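Local coordinates for KLLA0C04147p (Kluyveromyces lactis, PDB 5H2D), which binds ergosterol in the lipid-binding domain of an Osh1-type oxysterol-binding protein and probably transfers sterols between membranes, at residues S177-L188 against L200-V211. Sequence-based numbering, arbitrary orientation.
With ERG (ergosterol), chain B.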
loop_
_atom_site.group_PDB
_atom_site.type_symbol
_atom_site.label_atom_id
_atom_site.label_comp_id
_atom_site.label_asym_id
_atom_site.label_seq_id
_atom_site.Cartn_x
_atom_site.Cartn_y
_atom_site.Cartn_z
ATOM N N SER A 177 -12.558 15.123 13.679
ATOM C CA SER A 177 -11.897 14.485 12.548
ATOM C C SER A 177 -11.585 13.029 12.874
ATOM O O SER A 177 -11.555 12.619 14.035
ATOM C CB SER A 177 -10.605 15.221 12.171
ATOM O OG SER A 177 -9.647 15.096 13.208
ATOM N N PHE A 178 -11.383 12.235 11.827
ATOM C CA PHE A 178 -10.988 10.837 11.965
ATOM C C PHE A 178 -9.535 10.740 11.519
ATOM O O PHE A 178 -9.226 11.028 10.360
ATOM C CB PHE A 178 -11.888 9.931 11.126
ATOM C CG PHE A 178 -12.176 8.581 11.751
ATOM C CD1 PHE A 178 -11.194 7.879 12.442
ATOM C CD2 PHE A 178 -13.427 8.010 11.623
ATOM C CE1 PHE A 178 -11.479 6.631 12.986
ATOM C CE2 PHE A 178 -13.713 6.773 12.154
ATOM C CZ PHE A 178 -12.738 6.082 12.852
ATOM N N ASP A 179 -8.649 10.380 12.446
ATOM C CA ASP A 179 -7.209 10.434 12.236
ATOM C C ASP A 179 -6.642 9.030 12.099
ATOM O O ASP A 179 -7.065 8.112 12.807
ATOM C CB ASP A 179 -6.510 11.142 13.405
ATOM C CG ASP A 179 -5.077 11.543 13.081
ATOM O OD1 ASP A 179 -4.853 12.174 12.033
ATOM O OD2 ASP A 179 -4.166 11.214 13.877
ATOM N N PHE A 180 -5.663 8.877 11.203
ATOM C CA PHE A 180 -5.023 7.593 10.920
ATOM C C PHE A 180 -3.517 7.775 10.912
ATOM O O PHE A 180 -2.985 8.578 10.136
ATOM C CB PHE A 180 -5.510 7.029 9.579
ATOM C CG PHE A 180 -6.985 6.841 9.546
ATOM C CD1 PHE A 180 -7.830 7.892 9.203
ATOM C CD2 PHE A 180 -7.539 5.636 9.937
ATOM C CE1 PHE A 180 -9.214 7.718 9.235
ATOM C CE2 PHE A 180 -8.905 5.453 9.966
ATOM C CZ PHE A 180 -9.747 6.491 9.617
ATOM N N LYS A 181 -2.833 7.031 11.770
ATOM C CA LYS A 181 -1.378 7.044 11.814
ATOM C C LYS A 181 -0.855 5.675 11.405
ATOM O O LYS A 181 -1.453 4.645 11.747
ATOM C CB LYS A 181 -0.866 7.434 13.208
ATOM C CG LYS A 181 -1.305 8.838 13.614
ATOM C CD LYS A 181 -0.607 9.325 14.872
ATOM C CE LYS A 181 -0.545 10.852 14.915
ATOM N NZ LYS A 181 -1.889 11.499 14.915
ATOM N N HIS A 182 0.241 5.678 10.660
ATOM C CA HIS A 182 0.841 4.470 10.093
ATOM C C HIS A 182 2.168 4.250 10.803
ATOM O O HIS A 182 3.152 4.949 10.536
ATOM C CB HIS A 182 0.992 4.636 8.583
ATOM C CG HIS A 182 -0.322 4.854 7.908
ATOM N ND1 HIS A 182 -0.950 3.879 7.166
ATOM C CD2 HIS A 182 -1.173 5.911 7.938
ATOM C CE1 HIS A 182 -2.122 4.332 6.749
ATOM N NE2 HIS A 182 -2.283 5.560 7.210
ATOM N N LEU A 183 2.182 3.286 11.719
ATOM C CA LEU A 183 3.272 3.163 12.676
ATOM C C LEU A 183 4.425 2.291 12.190
ATOM O O LEU A 183 5.503 2.325 12.796
ATOM C CB LEU A 183 2.729 2.606 13.998
ATOM C CG LEU A 183 1.600 3.421 14.642
ATOM C CD1 LEU A 183 1.185 2.840 15.991
ATOM C CD2 LEU A 183 2.008 4.879 14.787
ATOM N N GLY A 184 4.235 1.505 11.130
ATOM C CA GLY A 184 5.264 0.585 10.705
ATOM C C GLY A 184 6.322 1.224 9.804
ATOM O O GLY A 184 6.097 2.219 9.121
ATOM N N LEU A 185 7.507 0.611 9.788
ATOM C CA LEU A 185 8.591 1.046 8.921
ATOM C C LEU A 185 8.527 0.322 7.579
ATOM O O LEU A 185 8.208 -0.872 7.512
ATOM C CB LEU A 185 9.941 0.785 9.592
ATOM C CG LEU A 185 11.199 1.379 8.971
ATOM C CD1 LEU A 185 11.117 2.901 8.930
ATOM C CD2 LEU A 185 12.419 0.918 9.765
ATOM N N TRP A 186 8.828 1.053 6.514
ATOM C CA TRP A 186 8.820 0.525 5.154
ATOM C C TRP A 186 10.236 0.478 4.589
ATOM O O TRP A 186 11.044 1.382 4.830
ATOM C CB TRP A 186 7.891 1.371 4.278
ATOM C CG TRP A 186 6.506 1.194 4.798
ATOM C CD1 TRP A 186 5.900 1.929 5.774
ATOM C CD2 TRP A 186 5.594 0.143 4.458
ATOM N NE1 TRP A 186 4.651 1.430 6.029
ATOM C CE2 TRP A 186 4.440 0.329 5.235
ATOM C CE3 TRP A 186 5.631 -0.913 3.541
ATOM C CZ2 TRP A 186 3.335 -0.511 5.138
ATOM C CZ3 TRP A 186 4.531 -1.752 3.451
ATOM C CH2 TRP A 186 3.394 -1.538 4.235
ATOM N N TYR A 187 10.529 -0.588 3.848
ATOM C CA TYR A 187 11.874 -0.903 3.375
ATOM C C TYR A 187 11.833 -1.027 1.868
ATOM O O TYR A 187 11.127 -1.894 1.337
ATOM C CB TYR A 187 12.369 -2.223 3.964
ATOM C CG TYR A 187 12.607 -2.270 5.452
ATOM C CD1 TYR A 187 11.542 -2.300 6.354
ATOM C CD2 TYR A 187 13.902 -2.342 5.966
ATOM C CE1 TYR A 187 11.760 -2.364 7.725
ATOM C CE2 TYR A 187 14.130 -2.405 7.339
ATOM C CZ TYR A 187 13.059 -2.424 8.215
ATOM O OH TYR A 187 13.279 -2.499 9.577
ATOM N N LEU A 188 12.622 -0.218 1.171
ATOM C CA LEU A 188 12.621 -0.227 -0.283
ATOM C C LEU A 188 14.054 -0.442 -0.747
ATOM O O LEU A 188 14.933 0.369 -0.437
ATOM C CB LEU A 188 12.024 1.071 -0.832
ATOM C CG LEU A 188 11.453 0.992 -2.249
ATOM C CD1 LEU A 188 10.411 2.080 -2.474
ATOM C CD2 LEU A 188 12.573 1.114 -3.275
ATOM N N LEU A 200 19.438 0.203 0.382
ATOM C CA LEU A 200 18.212 0.151 1.174
ATOM C C LEU A 200 17.742 1.552 1.532
ATOM O O LEU A 200 18.486 2.320 2.148
ATOM C CB LEU A 200 18.426 -0.643 2.462
ATOM C CG LEU A 200 17.262 -0.615 3.458
ATOM C CD1 LEU A 200 16.048 -1.323 2.857
ATOM C CD2 LEU A 200 17.661 -1.250 4.785
ATOM N N TYR A 201 16.488 1.860 1.196
ATOM C CA TYR A 201 15.808 3.063 1.654
ATOM C C TYR A 201 14.775 2.675 2.706
ATOM O O TYR A 201 14.120 1.638 2.577
ATOM C CB TYR A 201 15.107 3.769 0.492
ATOM C CG TYR A 201 15.997 4.177 -0.666
ATOM C CD1 TYR A 201 16.342 3.275 -1.673
ATOM C CD2 TYR A 201 16.456 5.481 -0.770
ATOM C CE1 TYR A 201 17.141 3.668 -2.737
ATOM C CE2 TYR A 201 17.259 5.877 -1.819
ATOM C CZ TYR A 201 17.595 4.972 -2.800
ATOM O OH TYR A 201 18.395 5.382 -3.854
ATOM N N THR A 202 14.625 3.489 3.749
ATOM C CA THR A 202 13.541 3.276 4.708
ATOM C C THR A 202 12.808 4.582 4.994
ATOM O O THR A 202 13.383 5.674 4.891
ATOM C CB THR A 202 14.034 2.672 6.039
ATOM O OG1 THR A 202 15.001 3.546 6.638
ATOM C CG2 THR A 202 14.660 1.299 5.830
ATOM N N TYR A 203 11.531 4.459 5.362
ATOM C CA TYR A 203 10.682 5.610 5.671
ATOM C C TYR A 203 9.401 5.119 6.326
ATOM O O TYR A 203 9.097 3.922 6.325
ATOM C CB TYR A 203 10.356 6.421 4.418
ATOM C CG TYR A 203 9.402 5.724 3.487
ATOM C CD1 TYR A 203 9.831 4.704 2.649
ATOM C CD2 TYR A 203 8.061 6.090 3.460
ATOM C CE1 TYR A 203 8.929 4.062 1.791
ATOM C CE2 TYR A 203 7.172 5.471 2.627
ATOM C CZ TYR A 203 7.599 4.464 1.804
ATOM O OH TYR A 203 6.666 3.878 0.977
ATOM N N LYS A 204 8.646 6.066 6.899
ATOM C CA LYS A 204 7.288 5.829 7.369
ATOM C C LYS A 204 6.304 6.678 6.576
ATOM O O LYS A 204 6.616 7.793 6.147
ATOM C CB LYS A 204 7.139 6.134 8.863
ATOM C CG LYS A 204 7.974 5.222 9.726
ATOM C CD LYS A 204 7.691 5.420 11.190
ATOM C CE LYS A 204 8.333 4.309 11.998
ATOM N NZ LYS A 204 7.879 4.330 13.422
ATOM N N LYS A 205 5.100 6.149 6.403
ATOM C CA LYS A 205 4.082 6.781 5.587
ATOM C C LYS A 205 3.441 7.961 6.312
ATOM O O LYS A 205 3.438 8.025 7.543
ATOM C CB LYS A 205 3.015 5.752 5.216
ATOM C CG LYS A 205 3.534 4.657 4.280
ATOM C CD LYS A 205 2.483 3.566 4.087
ATOM C CE LYS A 205 2.937 2.546 3.050
ATOM N NZ LYS A 205 1.949 1.433 2.913
ATOM N N PRO A 206 2.883 8.907 5.564
ATOM C CA PRO A 206 2.231 10.064 6.193
ATOM C C PRO A 206 0.933 9.661 6.882
ATOM O O PRO A 206 0.389 8.576 6.683
ATOM C CB PRO A 206 1.971 10.996 5.007
ATOM C CG PRO A 206 1.779 10.041 3.844
ATOM C CD PRO A 206 2.801 8.958 4.094
ATOM N N ASN A 207 0.438 10.567 7.721
ATOM C CA ASN A 207 -0.870 10.396 8.330
ATOM C C ASN A 207 -1.987 10.685 7.328
ATOM O O ASN A 207 -1.798 11.379 6.329
ATOM C CB ASN A 207 -1.030 11.333 9.524
ATOM C CG ASN A 207 0.132 11.254 10.460
ATOM O OD1 ASN A 207 0.550 10.168 10.844
ATOM N ND2 ASN A 207 0.695 12.413 10.810
ATOM N N ASN A 208 -3.173 10.149 7.612
ATOM C CA ASN A 208 -4.370 10.533 6.878
ATOM C C ASN A 208 -5.440 10.960 7.868
ATOM O O ASN A 208 -5.417 10.585 9.039
ATOM C CB ASN A 208 -4.931 9.393 5.996
ATOM C CG ASN A 208 -3.996 8.218 5.898
ATOM O OD1 ASN A 208 -4.145 7.242 6.633
ATOM N ND2 ASN A 208 -3.023 8.300 4.982
ATOM N N GLN A 209 -6.394 11.748 7.389
ATOM C CA GLN A 209 -7.528 12.076 8.233
ATOM C C GLN A 209 -8.746 12.287 7.357
ATOM O O GLN A 209 -8.633 12.654 6.184
ATOM C CB GLN A 209 -7.259 13.322 9.086
ATOM C CG GLN A 209 -6.958 14.551 8.256
ATOM C CD GLN A 209 -6.689 15.792 9.092
ATOM O OE1 GLN A 209 -6.953 15.820 10.292
ATOM N NE2 GLN A 209 -6.156 16.826 8.451
ATOM N N VAL A 210 -9.915 12.045 7.936
ATOM C CA VAL A 210 -11.172 12.440 7.311
ATOM C C VAL A 210 -11.606 13.728 7.988
ATOM O O VAL A 210 -11.782 13.757 9.209
ATOM C CB VAL A 210 -12.248 11.349 7.439
ATOM C CG1 VAL A 210 -13.556 11.838 6.849
ATOM C CG2 VAL A 210 -11.799 10.070 6.718
ATOM N N VAL A 211 -11.711 14.803 7.204
ATOM C CA VAL A 211 -12.192 16.092 7.696
ATOM C C VAL A 211 -13.455 16.474 6.931
ATOM O O VAL A 211 -13.933 15.720 6.081
ATOM C CB VAL A 211 -11.109 17.182 7.574
ATOM C CG1 VAL A 211 -9.921 16.853 8.464
ATOM C CG2 VAL A 211 -10.657 17.343 6.140
HETATM C C1 ERG B . -3.330 5.024 3.066
HETATM C C2 ERG B . -2.205 4.421 2.228
HETATM C C3 ERG B . -1.558 3.341 3.054
HETATM C C4 ERG B . -2.582 2.264 3.418
HETATM C C5 ERG B . -3.762 2.812 4.025
HETATM C C6 ERG B . -4.439 2.057 4.973
HETATM C C7 ERG B . -5.638 2.482 5.568
HETATM C C8 ERG B . -6.218 3.704 5.214
HETATM C C9 ERG B . -5.448 4.602 4.417
HETATM C C10 ERG B . -4.369 3.979 3.493
HETATM C C11 ERG B . -6.309 5.705 3.666
HETATM C C12 ERG B . -7.475 6.235 4.507
HETATM C C13 ERG B . -8.311 5.028 4.982
HETATM C C14 ERG B . -7.373 4.229 5.914
HETATM C C15 ERG B . -8.329 3.235 6.541
HETATM C C16 ERG B . -9.640 4.046 6.745
HETATM C C17 ERG B . -9.395 5.389 6.003
HETATM C C18 ERG B . -8.890 4.199 3.813
HETATM C C19 ERG B . -5.107 3.441 2.236
HETATM C C20 ERG B . -10.745 5.933 5.483
HETATM C C21 ERG B . -10.632 7.212 4.661
HETATM C C22 ERG B . -11.587 6.213 6.720
HETATM C C23 ERG B . -12.819 5.411 6.997
HETATM C C24 ERG B . -13.629 5.687 8.263
HETATM C C25 ERG B . -15.120 5.637 7.906
HETATM C C26 ERG B . -15.407 6.735 6.876
HETATM C C27 ERG B . -16.024 5.893 9.123
HETATM C C28 ERG B . -13.259 4.607 9.261
HETATM O O1 ERG B . -0.427 2.743 2.324
HETATM O O HOH W 1 4.299 3.950 8.080
HETATM O O HOH W 2 1.575 7.983 9.705
#
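Lys205 lays its extended side chain across one face of the Trp186 indole, its CE resting 3.7 Å from the centre of the five-membered ring. The ammonium goes further, in a cation-pi contact with NZ 3.6 Å from the centre of the six-membered ring, while also donating to O1 of ergosterol (2.8 Å) and forming a salt bridge with Asp79. With an aromatic face and a carboxylate both in contact with its ammonium, this lysine is likely to stay charged as it donates to the sterol hydroxyl. The base of the tryptophan is fitted as well: its CB sits over the face of the Tyr203 ring, 3.8 Å from CE1. An alanine in place of Trp186 would probably open a gap beside Lys205 and leave its aliphatic chain freer to swing away from the sterol hydroxyl. Trp186 and Tyr203 belong to one of two antiparallel ladders, Trp186–Leu188 with Tyr201–Tyr203; the other pairs Phe178–Phe180 with Asn208–Val210. Together they form part of the curled antiparallel wall around the sterol tunnel of the OSBP-related domain. Between them the strands part, the register slips by one residue, and two waters fill the seam; one donates to the carbonyls of His182 and Gly184 and accepts from Lys205 N. Toward the Phe178–Phe180 ladder, His182 NE2 meets Asn208 OD1 at 2.6 Å in a nearly straight bond (168°), the amide standing almost upright to the imidazole plane. Asn222 takes a bond from Asn208 ND2, fixing which way the amide is turned. With CG beside its backbone N (chi1 -58°), Phe180 presents one ring face to the sterol D ring, and CZ reaches C22 of the tail at 3.4 Å. Val210 CG2 fits against the C21 methyl, and farther along the tail Phe178 CE2 abuts C28.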